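Local coordinates for protein galactose-1-phosphate uridylyltransferase (Bacillus cereus, PDB 4QVU) that is of unknown function but has a HIT-like fold, binds zinc and may act as a UDP-glucose:hexose-1-phosphate uridylyltransferase, at residues A[156-161]-A[165-170]; A[71-76]-A[192-197]; A[122-127]-A[206-211]; A[80-85]-A[184-189]. All coordinates share one frame; numbering follows the deposited sequence.

Contact 1 (A[156-161]-A[165-170]); sequences LNISDR and GFTEFN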
loop_
_atom_site.group_PDB
_atom_site.type_symbol
_atom_site.label_atom_id
_atom_site.label_comp_id
_atom_site.label_asym_id
_atom_site.label_seq_id
_atom_site.Cartn_x
_atom_site.Cartn_y
_atom_site.Cartn_z
ATOM N N LEU A 156 -8.224 -21.969 -4.177
ATOM C CA LEU A 156 -7.211 -21.628 -3.194
ATOM C C LEU A 156 -6.219 -20.688 -3.848
ATOM O O LEU A 156 -5.620 -21.032 -4.868
ATOM C CB LEU A 156 -6.521 -22.880 -2.607
ATOM C CG LEU A 156 -5.229 -22.658 -1.771
ATOM C CD1 LEU A 156 -5.465 -21.812 -0.523
ATOM C CD2 LEU A 156 -4.644 -23.959 -1.357
ATOM N N ASN A 157 -6.050 -19.501 -3.274
ATOM C CA ASN A 157 -5.108 -18.529 -3.807
ATOM C C ASN A 157 -4.331 -17.864 -2.667
ATOM O O ASN A 157 -4.666 -18.052 -1.499
ATOM C CB ASN A 157 -5.831 -17.468 -4.677
ATOM C CG ASN A 157 -6.717 -16.483 -3.937
ATOM O OD1 ASN A 157 -6.271 -15.739 -3.058
ATOM N ND2 ASN A 157 -7.975 -16.381 -4.348
ATOM N N ILE A 158 -3.299 -17.077 -3.035
ATOM C CA ILE A 158 -2.485 -16.242 -2.148
ATOM C C ILE A 158 -2.774 -14.796 -2.529
ATOM O O ILE A 158 -2.669 -14.455 -3.710
ATOM C CB ILE A 158 -0.962 -16.582 -2.209
ATOM C CG1 ILE A 158 -0.710 -18.106 -2.187
ATOM C CG2 ILE A 158 -0.196 -15.850 -1.081
ATOM C CD1 ILE A 158 0.659 -18.530 -2.568
ATOM N N SER A 159 -3.166 -13.958 -1.558
ATOM C CA SER A 159 -3.471 -12.544 -1.798
ATOM C C SER A 159 -2.290 -11.736 -2.402
ATOM O O SER A 159 -1.208 -11.693 -1.810
ATOM C CB SER A 159 -3.886 -11.861 -0.499
ATOM O OG SER A 159 -5.227 -12.149 -0.162
ATOM N N ASP A 160 -2.537 -11.068 -3.558
ATOM C CA ASP A 160 -1.612 -10.134 -4.211
ATOM C C ASP A 160 -1.899 -8.706 -3.684
ATOM O O ASP A 160 -1.086 -7.791 -3.857
ATOM C CB ASP A 160 -1.709 -10.209 -5.750
ATOM C CG ASP A 160 -3.091 -9.951 -6.323
ATOM O OD1 ASP A 160 -4.086 -10.292 -5.655
ATOM O OD2 ASP A 160 -3.176 -9.446 -7.458
ATOM N N ARG A 161 -3.066 -8.538 -3.028
ATOM C CA ARG A 161 -3.535 -7.314 -2.356
ATOM C C ARG A 161 -4.062 -7.717 -0.951
ATOM O O ARG A 161 -5.260 -7.594 -0.677
ATOM C CB ARG A 161 -4.595 -6.558 -3.194
ATOM N N GLY A 165 -0.928 -6.921 4.533
ATOM C CA GLY A 165 0.314 -6.741 3.788
ATOM C C GLY A 165 1.287 -7.898 3.819
ATOM O O GLY A 165 2.398 -7.767 3.301
ATOM N N PHE A 166 0.901 -9.048 4.395
ATOM C CA PHE A 166 1.816 -10.184 4.437
ATOM C C PHE A 166 1.174 -11.357 3.690
ATOM O O PHE A 166 0.530 -11.115 2.669
ATOM C CB PHE A 166 2.204 -10.516 5.887
ATOM C CG PHE A 166 3.079 -9.444 6.504
ATOM C CD1 PHE A 166 4.464 -9.471 6.341
ATOM C CD2 PHE A 166 2.519 -8.392 7.223
ATOM C CE1 PHE A 166 5.273 -8.483 6.909
ATOM C CE2 PHE A 166 3.334 -7.389 7.778
ATOM C CZ PHE A 166 4.702 -7.445 7.619
ATOM N N THR A 167 1.375 -12.609 4.133
ATOM C CA THR A 167 0.794 -13.755 3.439
ATOM C C THR A 167 -0.613 -14.025 3.971
ATOM O O THR A 167 -0.835 -14.083 5.175
ATOM C CB THR A 167 1.685 -14.996 3.549
ATOM O OG1 THR A 167 3.029 -14.628 3.232
ATOM C CG2 THR A 167 1.238 -16.121 2.609
ATOM N N GLU A 168 -1.559 -14.182 3.043
ATOM C CA GLU A 168 -2.972 -14.482 3.287
ATOM C C GLU A 168 -3.426 -15.485 2.253
ATOM O O GLU A 168 -3.258 -15.245 1.057
ATOM C CB GLU A 168 -3.838 -13.204 3.262
ATOM C CG GLU A 168 -3.477 -12.215 4.364
ATOM C CD GLU A 168 -4.195 -10.879 4.361
ATOM O OE1 GLU A 168 -5.036 -10.645 3.463
ATOM O OE2 GLU A 168 -3.894 -10.051 5.249
ATOM N N PHE A 169 -3.928 -16.643 2.720
ATOM C CA PHE A 169 -4.424 -17.725 1.874
ATOM C C PHE A 169 -5.943 -17.681 1.861
ATOM O O PHE A 169 -6.572 -17.768 2.913
ATOM C CB PHE A 169 -3.910 -19.096 2.350
ATOM C CG PHE A 169 -2.409 -19.217 2.497
ATOM C CD1 PHE A 169 -1.594 -19.377 1.382
ATOM C CD2 PHE A 169 -1.815 -19.213 3.752
ATOM C CE1 PHE A 169 -0.210 -19.497 1.519
ATOM C CE2 PHE A 169 -0.430 -19.354 3.887
ATOM C CZ PHE A 169 0.359 -19.509 2.772
ATOM N N ASN A 170 -6.531 -17.506 0.672
ATOM C CA ASN A 170 -7.978 -17.406 0.495
ATOM C C ASN A 170 -8.508 -18.685 -0.104
ATOM O O ASN A 170 -8.047 -19.122 -1.159
ATOM C CB ASN A 170 -8.331 -16.201 -0.375
ATOM C CG ASN A 170 -7.731 -14.912 0.134
ATOM O OD1 ASN A 170 -8.070 -14.413 1.211
ATOM N ND2 ASN A 170 -6.777 -14.380 -0.603
#

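Contact 2 (A[71-76]-A[192-197]); sequences EDHIAT and YILTDF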
loop_
_atom_site.group_PDB
_atom_site.type_symbol
_atom_site.label_atom_id
_atom_site.label_comp_id
_atom_site.label_asym_id
_atom_site.label_seq_id
_atom_site.Cartn_x
_atom_site.Cartn_y
_atom_site.Cartn_z
ATOM N N GLU A 71 -4.685 -31.593 23.560
ATOM C CA GLU A 71 -3.549 -31.946 22.701
ATOM C C GLU A 71 -3.876 -31.718 21.201
ATOM O O GLU A 71 -3.025 -31.207 20.470
ATOM C CB GLU A 71 -3.145 -33.410 22.944
ATOM C CG GLU A 71 -1.796 -33.813 22.364
ATOM C CD GLU A 71 -1.368 -35.256 22.579
ATOM O OE1 GLU A 71 -2.165 -36.054 23.129
ATOM O OE2 GLU A 71 -0.229 -35.593 22.183
ATOM N N ASP A 72 -5.097 -32.097 20.756
ATOM C CA ASP A 72 -5.550 -31.998 19.362
ATOM C C ASP A 72 -5.873 -30.567 18.913
ATOM O O ASP A 72 -6.264 -29.717 19.721
ATOM C CB ASP A 72 -6.796 -32.864 19.140
ATOM C CG ASP A 72 -6.531 -34.345 18.961
ATOM O OD1 ASP A 72 -5.571 -34.859 19.577
ATOM O OD2 ASP A 72 -7.304 -34.999 18.229
ATOM N N HIS A 73 -5.705 -30.336 17.591
ATOM C CA HIS A 73 -5.973 -29.103 16.845
ATOM C C HIS A 73 -6.228 -29.467 15.343
ATOM O O HIS A 73 -6.216 -30.661 15.016
ATOM C CB HIS A 73 -4.838 -28.074 17.026
ATOM C CG HIS A 73 -3.502 -28.490 16.496
ATOM N ND1 HIS A 73 -2.704 -29.384 17.179
ATOM C CD2 HIS A 73 -2.832 -28.050 15.406
ATOM C CE1 HIS A 73 -1.597 -29.493 16.466
ATOM N NE2 HIS A 73 -1.625 -28.703 15.396
ATOM N N ILE A 74 -6.503 -28.461 14.456
ATOM C CA ILE A 74 -6.855 -28.642 13.031
ATOM C C ILE A 74 -5.868 -29.600 12.304
ATOM O O ILE A 74 -6.339 -30.515 11.625
ATOM C CB ILE A 74 -6.961 -27.286 12.278
ATOM C CG1 ILE A 74 -8.219 -26.519 12.745
ATOM C CG2 ILE A 74 -6.979 -27.469 10.754
ATOM C CD1 ILE A 74 -8.452 -25.148 12.135
ATOM N N ALA A 75 -4.541 -29.416 12.456
ATOM C CA ALA A 75 -3.519 -30.245 11.798
ATOM C C ALA A 75 -3.582 -31.747 12.204
ATOM O O ALA A 75 -3.221 -32.601 11.389
ATOM C CB ALA A 75 -2.138 -29.707 12.113
ATOM N N THR A 76 -4.053 -32.059 13.433
ATOM C CA THR A 76 -4.129 -33.417 13.995
ATOM C C THR A 76 -5.482 -34.116 13.682
ATOM O O THR A 76 -5.452 -35.317 13.394
ATOM C CB THR A 76 -3.904 -33.334 15.521
ATOM O OG1 THR A 76 -2.574 -32.879 15.747
ATOM C CG2 THR A 76 -4.076 -34.663 16.238
ATOM N N TYR A 192 0.496 -26.902 6.335
ATOM C CA TYR A 192 1.624 -26.280 5.642
ATOM C C TYR A 192 2.212 -25.140 6.479
ATOM O O TYR A 192 3.434 -25.054 6.590
ATOM C CB TYR A 192 1.205 -25.765 4.247
ATOM C CG TYR A 192 2.175 -24.776 3.634
ATOM C CD1 TYR A 192 3.391 -25.199 3.099
ATOM C CD2 TYR A 192 1.882 -23.416 3.593
ATOM C CE1 TYR A 192 4.293 -24.289 2.550
ATOM C CE2 TYR A 192 2.778 -22.498 3.053
ATOM C CZ TYR A 192 3.982 -22.939 2.534
ATOM O OH TYR A 192 4.860 -22.025 2.011
ATOM N N ILE A 193 1.351 -24.270 7.049
ATOM C CA ILE A 193 1.783 -23.119 7.858
ATOM C C ILE A 193 2.560 -23.615 9.086
ATOM O O ILE A 193 3.650 -23.107 9.359
ATOM C CB ILE A 193 0.599 -22.199 8.270
ATOM C CG1 ILE A 193 -0.029 -21.543 7.022
ATOM C CG2 ILE A 193 1.054 -21.127 9.286
ATOM C CD1 ILE A 193 -1.281 -20.779 7.264
ATOM N N LEU A 194 2.034 -24.634 9.775
ATOM C CA LEU A 194 2.671 -25.165 10.976
ATOM C C LEU A 194 3.939 -25.967 10.676
ATOM O O LEU A 194 4.773 -26.101 11.575
ATOM C CB LEU A 194 1.693 -26.062 11.755
ATOM C CG LEU A 194 0.437 -25.402 12.316
ATOM C CD1 LEU A 194 -0.425 -26.418 13.006
ATOM C CD2 LEU A 194 0.771 -24.274 13.283
ATOM N N THR A 195 4.107 -26.472 9.427
ATOM C CA THR A 195 5.238 -27.331 9.081
ATOM C C THR A 195 6.302 -26.652 8.183
ATOM O O THR A 195 7.468 -26.652 8.581
ATOM C CB THR A 195 4.722 -28.598 8.377
ATOM O OG1 THR A 195 3.747 -29.220 9.209
ATOM C CG2 THR A 195 5.827 -29.594 8.038
ATOM N N ASP A 196 5.944 -26.155 6.972
ATOM C CA ASP A 196 6.952 -25.677 6.024
ATOM C C ASP A 196 7.059 -24.164 5.889
ATOM O O ASP A 196 8.184 -23.701 5.695
ATOM C CB ASP A 196 6.694 -26.254 4.636
ATOM C CG ASP A 196 7.044 -27.733 4.559
ATOM O OD1 ASP A 196 8.179 -28.098 4.941
ATOM O OD2 ASP A 196 6.200 -28.516 4.093
ATOM N N PHE A 197 5.954 -23.399 5.962
ATOM C CA PHE A 197 6.017 -21.938 5.862
ATOM C C PHE A 197 6.935 -21.393 6.957
ATOM O O PHE A 197 6.689 -21.663 8.137
ATOM C CB PHE A 197 4.606 -21.330 5.962
ATOM C CG PHE A 197 4.519 -19.840 5.707
ATOM C CD1 PHE A 197 4.512 -19.338 4.410
ATOM C CD2 PHE A 197 4.381 -18.943 6.763
ATOM C CE1 PHE A 197 4.401 -17.960 4.176
ATOM C CE2 PHE A 197 4.271 -17.567 6.528
ATOM C CZ PHE A 197 4.275 -17.084 5.238
#

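Contact 3 (A[122-127]-A[206-211]); sequences AHMQII and LFFYYL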
loop_
_atom_site.group_PDB
_atom_site.type_symbol
_atom_site.label_atom_id
_atom_site.label_comp_id
_atom_site.label_asym_id
_atom_site.label_seq_id
_atom_site.Cartn_x
_atom_site.Cartn_y
_atom_site.Cartn_z
ATOM N N ALA A 122 -8.208 -25.843 22.123
ATOM C CA ALA A 122 -8.495 -25.597 20.702
ATOM C C ALA A 122 -9.914 -25.064 20.546
ATOM O O ALA A 122 -10.879 -25.797 20.783
ATOM C CB ALA A 122 -8.302 -26.871 19.892
ATOM N N HIS A 123 -10.046 -23.773 20.213
ATOM C CA HIS A 123 -11.361 -23.149 20.105
ATOM C C HIS A 123 -11.450 -22.113 18.969
ATOM O O HIS A 123 -10.430 -21.621 18.474
ATOM C CB HIS A 123 -11.714 -22.460 21.439
ATOM C CG HIS A 123 -10.844 -21.285 21.745
ATOM N ND1 HIS A 123 -9.563 -21.448 22.235
ATOM C CD2 HIS A 123 -11.085 -19.965 21.577
ATOM C CE1 HIS A 123 -9.062 -20.228 22.345
ATOM N NE2 HIS A 123 -9.942 -19.302 21.963
HETATM N N MSE A 124 -12.701 -21.792 18.581
HETATM C CA MSE A 124 -13.080 -20.769 17.603
HETATM C C MSE A 124 -14.009 -19.773 18.274
HETATM O O MSE A 124 -14.416 -19.988 19.421
HETATM C CB MSE A 124 -13.737 -21.361 16.350
HETATM C CG MSE A 124 -12.849 -22.306 15.562
HETATM SE SE MSE A 124 -13.686 -22.882 13.908
HETATM C CE MSE A 124 -13.341 -21.320 12.886
ATOM N N GLN A 125 -14.363 -18.690 17.568
ATOM C CA GLN A 125 -15.257 -17.685 18.119
ATOM C C GLN A 125 -16.282 -17.217 17.110
ATOM O O GLN A 125 -15.969 -17.018 15.934
ATOM C CB GLN A 125 -14.471 -16.470 18.622
ATOM C CG GLN A 125 -13.681 -16.713 19.900
ATOM C CD GLN A 125 -12.860 -15.518 20.273
ATOM O OE1 GLN A 125 -11.632 -15.579 20.279
ATOM N NE2 GLN A 125 -13.511 -14.390 20.547
ATOM N N ILE A 126 -17.512 -17.024 17.600
ATOM C CA ILE A 126 -18.653 -16.477 16.876
ATOM C C ILE A 126 -19.096 -15.232 17.664
ATOM O O ILE A 126 -19.449 -15.343 18.848
ATOM C CB ILE A 126 -19.798 -17.501 16.624
ATOM C CG1 ILE A 126 -19.322 -18.651 15.707
ATOM C CG2 ILE A 126 -21.014 -16.800 16.021
ATOM C CD1 ILE A 126 -20.242 -19.937 15.634
ATOM N N ILE A 127 -19.004 -14.049 17.026
ATOM C CA ILE A 127 -19.374 -12.775 17.627
ATOM C C ILE A 127 -20.470 -12.129 16.784
ATOM O O ILE A 127 -20.247 -11.791 15.618
ATOM C CB ILE A 127 -18.145 -11.829 17.791
ATOM C CG1 ILE A 127 -16.988 -12.526 18.544
ATOM C CG2 ILE A 127 -18.561 -10.503 18.475
ATOM C CD1 ILE A 127 -15.694 -11.834 18.466
ATOM N N LEU A 206 -7.867 -17.945 11.358
ATOM C CA LEU A 206 -8.877 -18.247 10.352
ATOM C C LEU A 206 -9.877 -17.154 10.390
ATOM O O LEU A 206 -10.276 -16.762 11.483
ATOM C CB LEU A 206 -9.580 -19.613 10.506
ATOM C CG LEU A 206 -8.778 -20.904 10.559
ATOM C CD1 LEU A 206 -9.731 -22.071 10.611
ATOM C CD2 LEU A 206 -7.847 -21.060 9.357
ATOM N N PHE A 207 -10.266 -16.630 9.231
ATOM C CA PHE A 207 -11.325 -15.624 9.134
ATOM C C PHE A 207 -12.318 -16.073 8.107
ATOM O O PHE A 207 -11.922 -16.440 7.000
ATOM C CB PHE A 207 -10.804 -14.222 8.805
ATOM C CG PHE A 207 -9.785 -13.698 9.776
ATOM C CD1 PHE A 207 -10.164 -13.267 11.042
ATOM C CD2 PHE A 207 -8.443 -13.628 9.426
ATOM C CE1 PHE A 207 -9.221 -12.803 11.947
ATOM C CE2 PHE A 207 -7.503 -13.146 10.326
ATOM C CZ PHE A 207 -7.898 -12.738 11.582
ATOM N N PHE A 208 -13.601 -16.075 8.468
ATOM C CA PHE A 208 -14.642 -16.483 7.545
ATOM C C PHE A 208 -15.437 -15.278 7.112
ATOM O O PHE A 208 -15.626 -14.337 7.887
ATOM C CB PHE A 208 -15.547 -17.548 8.164
ATOM C CG PHE A 208 -14.894 -18.904 8.299
ATOM C CD1 PHE A 208 -14.081 -19.200 9.394
ATOM C CD2 PHE A 208 -15.126 -19.901 7.356
ATOM C CE1 PHE A 208 -13.493 -20.463 9.527
ATOM C CE2 PHE A 208 -14.538 -21.168 7.493
ATOM C CZ PHE A 208 -13.731 -21.442 8.583
ATOM N N TYR A 209 -15.867 -15.300 5.842
ATOM C CA TYR A 209 -16.648 -14.238 5.202
ATOM C C TYR A 209 -17.743 -14.827 4.321
ATOM O O TYR A 209 -17.533 -15.863 3.676
ATOM C CB TYR A 209 -15.746 -13.316 4.335
ATOM C CG TYR A 209 -14.416 -12.921 4.954
ATOM C CD1 TYR A 209 -13.330 -13.793 4.940
ATOM C CD2 TYR A 209 -14.215 -11.639 5.466
ATOM C CE1 TYR A 209 -12.110 -13.442 5.507
ATOM C CE2 TYR A 209 -12.980 -11.258 5.994
ATOM C CZ TYR A 209 -11.938 -12.172 6.032
ATOM O OH TYR A 209 -10.717 -11.824 6.547
ATOM N N TYR A 210 -18.910 -14.168 4.307
ATOM C CA TYR A 210 -20.013 -14.486 3.414
ATOM C C TYR A 210 -20.152 -13.255 2.535
ATOM O O TYR A 210 -20.701 -12.239 2.966
ATOM C CB TYR A 210 -21.312 -14.907 4.144
ATOM C CG TYR A 210 -22.412 -15.291 3.174
ATOM C CD1 TYR A 210 -22.461 -16.567 2.614
ATOM C CD2 TYR A 210 -23.363 -14.360 2.761
ATOM C CE1 TYR A 210 -23.443 -16.912 1.686
ATOM C CE2 TYR A 210 -24.341 -14.691 1.826
ATOM C CZ TYR A 210 -24.378 -15.969 1.294
ATOM O OH TYR A 210 -25.336 -16.301 0.372
ATOM N N LEU A 211 -19.508 -13.309 1.354
ATOM C CA LEU A 211 -19.399 -12.207 0.398
ATOM C C LEU A 211 -19.779 -12.664 -1.000
ATOM O O LEU A 211 -19.350 -13.738 -1.412
ATOM C CB LEU A 211 -17.937 -11.695 0.419
ATOM C CG LEU A 211 -17.564 -10.513 -0.502
ATOM C CD1 LEU A 211 -18.235 -9.207 -0.056
ATOM C CD2 LEU A 211 -16.070 -10.300 -0.529
#

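Contact 4 (A[80-85]-A[184-189]); sequences EHMRSL and NYIQQT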
loop_
_atom_site.group_PDB
_atom_site.type_symbol
_atom_site.label_atom_id
_atom_site.label_comp_id
_atom_site.label_asym_id
_atom_site.label_seq_id
_atom_site.Cartn_x
_atom_site.Cartn_y
_atom_site.Cartn_z
ATOM N N GLU A 80 -13.140 -36.813 9.279
ATOM C CA GLU A 80 -14.524 -36.752 9.758
ATOM C C GLU A 80 -14.710 -35.630 10.788
ATOM O O GLU A 80 -15.657 -34.854 10.658
ATOM C CB GLU A 80 -14.953 -38.097 10.361
ATOM N N HIS A 81 -13.808 -35.536 11.797
ATOM C CA HIS A 81 -13.883 -34.516 12.852
ATOM C C HIS A 81 -13.672 -33.116 12.264
ATOM O O HIS A 81 -14.403 -32.194 12.633
ATOM C CB HIS A 81 -12.873 -34.784 13.973
ATOM C CG HIS A 81 -13.114 -33.942 15.189
ATOM N ND1 HIS A 81 -13.940 -34.374 16.213
ATOM C CD2 HIS A 81 -12.638 -32.712 15.500
ATOM C CE1 HIS A 81 -13.934 -33.403 17.113
ATOM N NE2 HIS A 81 -13.164 -32.383 16.727
HETATM N N MSE A 82 -12.711 -32.969 11.324
HETATM C CA MSE A 82 -12.450 -31.713 10.624
HETATM C C MSE A 82 -13.713 -31.308 9.797
HETATM O O MSE A 82 -14.092 -30.137 9.813
HETATM C CB MSE A 82 -11.183 -31.835 9.743
HETATM C CG MSE A 82 -10.727 -30.516 9.122
HETATM SE SE MSE A 82 -10.341 -29.141 10.448
HETATM C CE MSE A 82 -10.448 -27.579 9.313
ATOM N N ARG A 83 -14.381 -32.283 9.141
ATOM C CA ARG A 83 -15.611 -32.083 8.361
ATOM C C ARG A 83 -16.773 -31.656 9.270
ATOM O O ARG A 83 -17.484 -30.703 8.938
ATOM C CB ARG A 83 -15.999 -33.360 7.582
ATOM N N SER A 84 -16.960 -32.365 10.413
ATOM C CA SER A 84 -18.012 -32.089 11.400
ATOM C C SER A 84 -17.795 -30.731 12.082
ATOM O O SER A 84 -18.767 -30.013 12.300
ATOM C CB SER A 84 -18.073 -33.191 12.453
ATOM O OG SER A 84 -18.428 -34.439 11.880
ATOM N N LEU A 85 -16.528 -30.370 12.391
ATOM C CA LEU A 85 -16.214 -29.102 13.043
ATOM C C LEU A 85 -16.543 -27.911 12.118
ATOM O O LEU A 85 -17.171 -26.959 12.586
ATOM C CB LEU A 85 -14.742 -29.040 13.496
ATOM C CG LEU A 85 -14.270 -27.714 14.115
ATOM C CD1 LEU A 85 -14.963 -27.427 15.443
ATOM C CD2 LEU A 85 -12.766 -27.694 14.287
ATOM N N ASN A 184 -11.164 -29.581 4.113
ATOM C CA ASN A 184 -9.933 -30.268 3.720
ATOM C C ASN A 184 -8.844 -29.261 3.336
ATOM O O ASN A 184 -7.695 -29.443 3.735
ATOM C CB ASN A 184 -10.179 -31.244 2.565
ATOM C CG ASN A 184 -8.950 -32.053 2.196
ATOM O OD1 ASN A 184 -8.363 -32.768 3.025
ATOM N ND2 ASN A 184 -8.529 -31.954 0.939
ATOM N N TYR A 185 -9.207 -28.204 2.573
ATOM C CA TYR A 185 -8.295 -27.146 2.127
ATOM C C TYR A 185 -7.795 -26.328 3.318
ATOM O O TYR A 185 -6.617 -25.969 3.338
ATOM C CB TYR A 185 -8.972 -26.240 1.088
ATOM C CG TYR A 185 -8.829 -26.734 -0.338
ATOM C CD1 TYR A 185 -9.357 -27.961 -0.730
ATOM C CD2 TYR A 185 -8.217 -25.948 -1.310
ATOM C CE1 TYR A 185 -9.231 -28.419 -2.038
ATOM C CE2 TYR A 185 -8.093 -26.392 -2.628
ATOM C CZ TYR A 185 -8.594 -27.632 -2.984
ATOM O OH TYR A 185 -8.488 -28.079 -4.279
ATOM N N ILE A 186 -8.664 -26.066 4.323
ATOM C CA ILE A 186 -8.254 -25.344 5.535
ATOM C C ILE A 186 -7.204 -26.193 6.256
ATOM O O ILE A 186 -6.110 -25.703 6.514
ATOM C CB ILE A 186 -9.445 -24.983 6.464
ATOM C CG1 ILE A 186 -10.408 -23.985 5.790
ATOM C CG2 ILE A 186 -8.936 -24.428 7.806
ATOM C CD1 ILE A 186 -11.746 -23.830 6.506
ATOM N N GLN A 187 -7.510 -27.483 6.502
ATOM C CA GLN A 187 -6.622 -28.403 7.205
ATOM C C GLN A 187 -5.250 -28.487 6.531
ATOM O O GLN A 187 -4.255 -28.371 7.237
ATOM C CB GLN A 187 -7.233 -29.795 7.325
ATOM C CG GLN A 187 -6.442 -30.681 8.283
ATOM C CD GLN A 187 -7.051 -32.033 8.497
ATOM O OE1 GLN A 187 -7.428 -32.738 7.552
ATOM N NE2 GLN A 187 -7.075 -32.455 9.748
ATOM N N GLN A 188 -5.186 -28.635 5.194
ATOM C CA GLN A 188 -3.906 -28.734 4.475
ATOM C C GLN A 188 -3.132 -27.419 4.532
ATOM O O GLN A 188 -1.929 -27.455 4.796
ATOM C CB GLN A 188 -4.096 -29.165 3.009
ATOM C CG GLN A 188 -4.623 -30.596 2.833
ATOM C CD GLN A 188 -3.813 -31.620 3.603
ATOM O OE1 GLN A 188 -4.201 -32.054 4.696
ATOM N NE2 GLN A 188 -2.645 -31.985 3.079
ATOM N N THR A 189 -3.812 -26.271 4.343
ATOM C CA THR A 189 -3.160 -24.968 4.393
ATOM C C THR A 189 -2.608 -24.747 5.804
ATOM O O THR A 189 -1.474 -24.301 5.920
ATOM C CB THR A 189 -4.103 -23.832 3.946
ATOM O OG1 THR A 189 -4.696 -24.155 2.677
ATOM C CG2 THR A 189 -3.384 -22.484 3.847
#

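Contact 1 (A[156-161]-A[165-170])
Asn-157 and Asn-170 form an antiparallel hydrogen-bonded pair in the beta hairpin of strands 154-159 and 169-173: N of Asn-157 lies 2.9 Å from O of Asn-170, and N of Asn-170 lies 2.9 Å from O of Asn-157. Ile-158 and Phe-169 follow as a non-hydrogen-bonded pair, and toward the turn N of Ser-159 bonds to O of Glu-168 at 2.9 Å. On the polar face, the amide nitrogen of Asn-170 bridges two partners of segment 156-161. ND2 of Asn-170 donates nearly straight to OD1 of Asn-157 (2.9 Å) and also to OG of Ser-159 (2.8 Å). Both acceptors lie in the Asn-170 amide plane, whereas the Asn-157 amide is turned 58° from it. Lys-218 takes OD1 of Asn-170, Glu-155 and Phe-143 take ND2 of Asn-157, and Asn-142 O is a second partner of the serine hydroxyl, fixing the rotation of all three groups. On the other face Ile-158 and Phe-169 run side by side, with CG1 of Ile-158 meeting CD1 of Phe-169 obliquely at 3.9 Å. Helices 179-195 and 241-249 pack over this apolar face, while strands 145-150 and 214-222 flank the hairpin in the sheet.

Contact 2 (A[71-76]-A[192-197])
His-73 and Leu-194 reach toward each other from opposite directions, joining the loop before helix 79-97 to the last turn of helix 179-195 in this HIT-like fold. The leucine presents a single methyl group: its CD1 sits at the edge of the His-73 ring, close to the ring plane, 3.5 Å from NE2 of His-73 and 3.8 Å from CD2 of the same ring. The histidine CG lies between its backbone N and carbonyl carbon (chi1 63°), an orientation that swings the NE2 edge out to the helix. The contact is small and has no hydrogen bond across it. Beyond it, the His-73 ring meets that of His-111 with planes about 30° apart, and Leu-194 packs on Tyr-204 of strand 203-211. Polar links to the helix run alongside, from the loop carbonyls of Ile-74 to Gln-187 and of Ala-75 to Arg-191. The loop itself is folded back by a bond from N of Thr-76 to O of His-73, which brings Ala-75 round to the same side of the leucine tip as the imidazole. The leucine methyl is thus received by a ring edge and a second methyl group together, CD1 of Leu-194 resting 3.8 Å from CB of Ala-75.

Contact 3 (A[122-127]-A[206-211])
The selenomethionine Met-124 runs out from its strand with CG beside the backbone N (chi1 -62°) and an extended second torsion, then bends at chi3 (79°) to lay its methyl against Phe-208. The contact spans non-neighbouring strands of the HIT-like antiparallel sheet: 104-111 lies between 123-129 and 203-211, and no backbone bond joins the two segments. The side chains of Met-124 and Phe-208 cross at about a right angle, and the methyl approaches the ring obliquely. Helix 79-97 closes over the group, with Ser-89 against Met-124 and Ile-86 and Ile-90 against Phe-208. On the reverse face of strand 203-211, Phe-207 and Tyr-209 meet Tyr-232 of a neighbouring subunit. Residues His-121, His-123 and Gln-125 fit the His-X-His-X-Gln pattern of galactose-1-phosphate uridylyltransferases, with Met-124 on the face turned away from His-123 and Gln-125. CE of Met-124 is 3.5 Å from CE1 of Phe-208 and 4.3 Å from CD1 of Leu-206.

Contact 4 (A[80-85]-A[184-189])
The selenomethionine Met-82 is received by Ile-186 and Gln-187 where helices 79-97 and 179-195 pack together over the sheet of the HIT-like fold. Its chain leaves with CG anti to the backbone N and bends at chi2 (58°), so different parts of it meet different partners. The side chains of Met-82 and Ile-186 cross at about a right angle, the selenomethionine methyl doing the touching. Nearer the backbone, Met-82 slides past the extended Gln-187 in the opposite direction, with CG of Met-82 4.0 Å from CB of Gln-187. The glutamine's amide belongs to the next shell: its NE2 donates to the carbonyls of Ile-74 and Tyr-77, which hold its aliphatic part alongside Met-82. Ile-74 also touches Met-82, and Ile-171 of strand 169-173 supports Ile-186. Between these supports, CE of Met-82 lies 3.8 Å from CG2 of Ile-186 and 4.0 Å from CB of Ile-186.

Contacts 2, 3 and 4 each pair the N-terminal family region with the C-terminal one, whereas contact 1 is a local hairpin of the latter. Along the chain the first partners come as 71-76, 80-85 and 122-127, then both halves of contact 1, and finally 184-189, 192-197 and 206-211. Helix 179-195 serves contacts 2 and 4, whose centres are 11 Å apart, and it also packs on contact 1, whose centre is about 19 Å from that of contact 2 and 20 Å from that of contact 4. Contacts 1 and 3 belong to one continuous sheet, their centres about 17 Å apart and their nearest atoms about 6 Å. Ile-186 of contact 4 packs on Leu-206 and Phe-208 of contact 3, so helices and sheet join the two regions in one core.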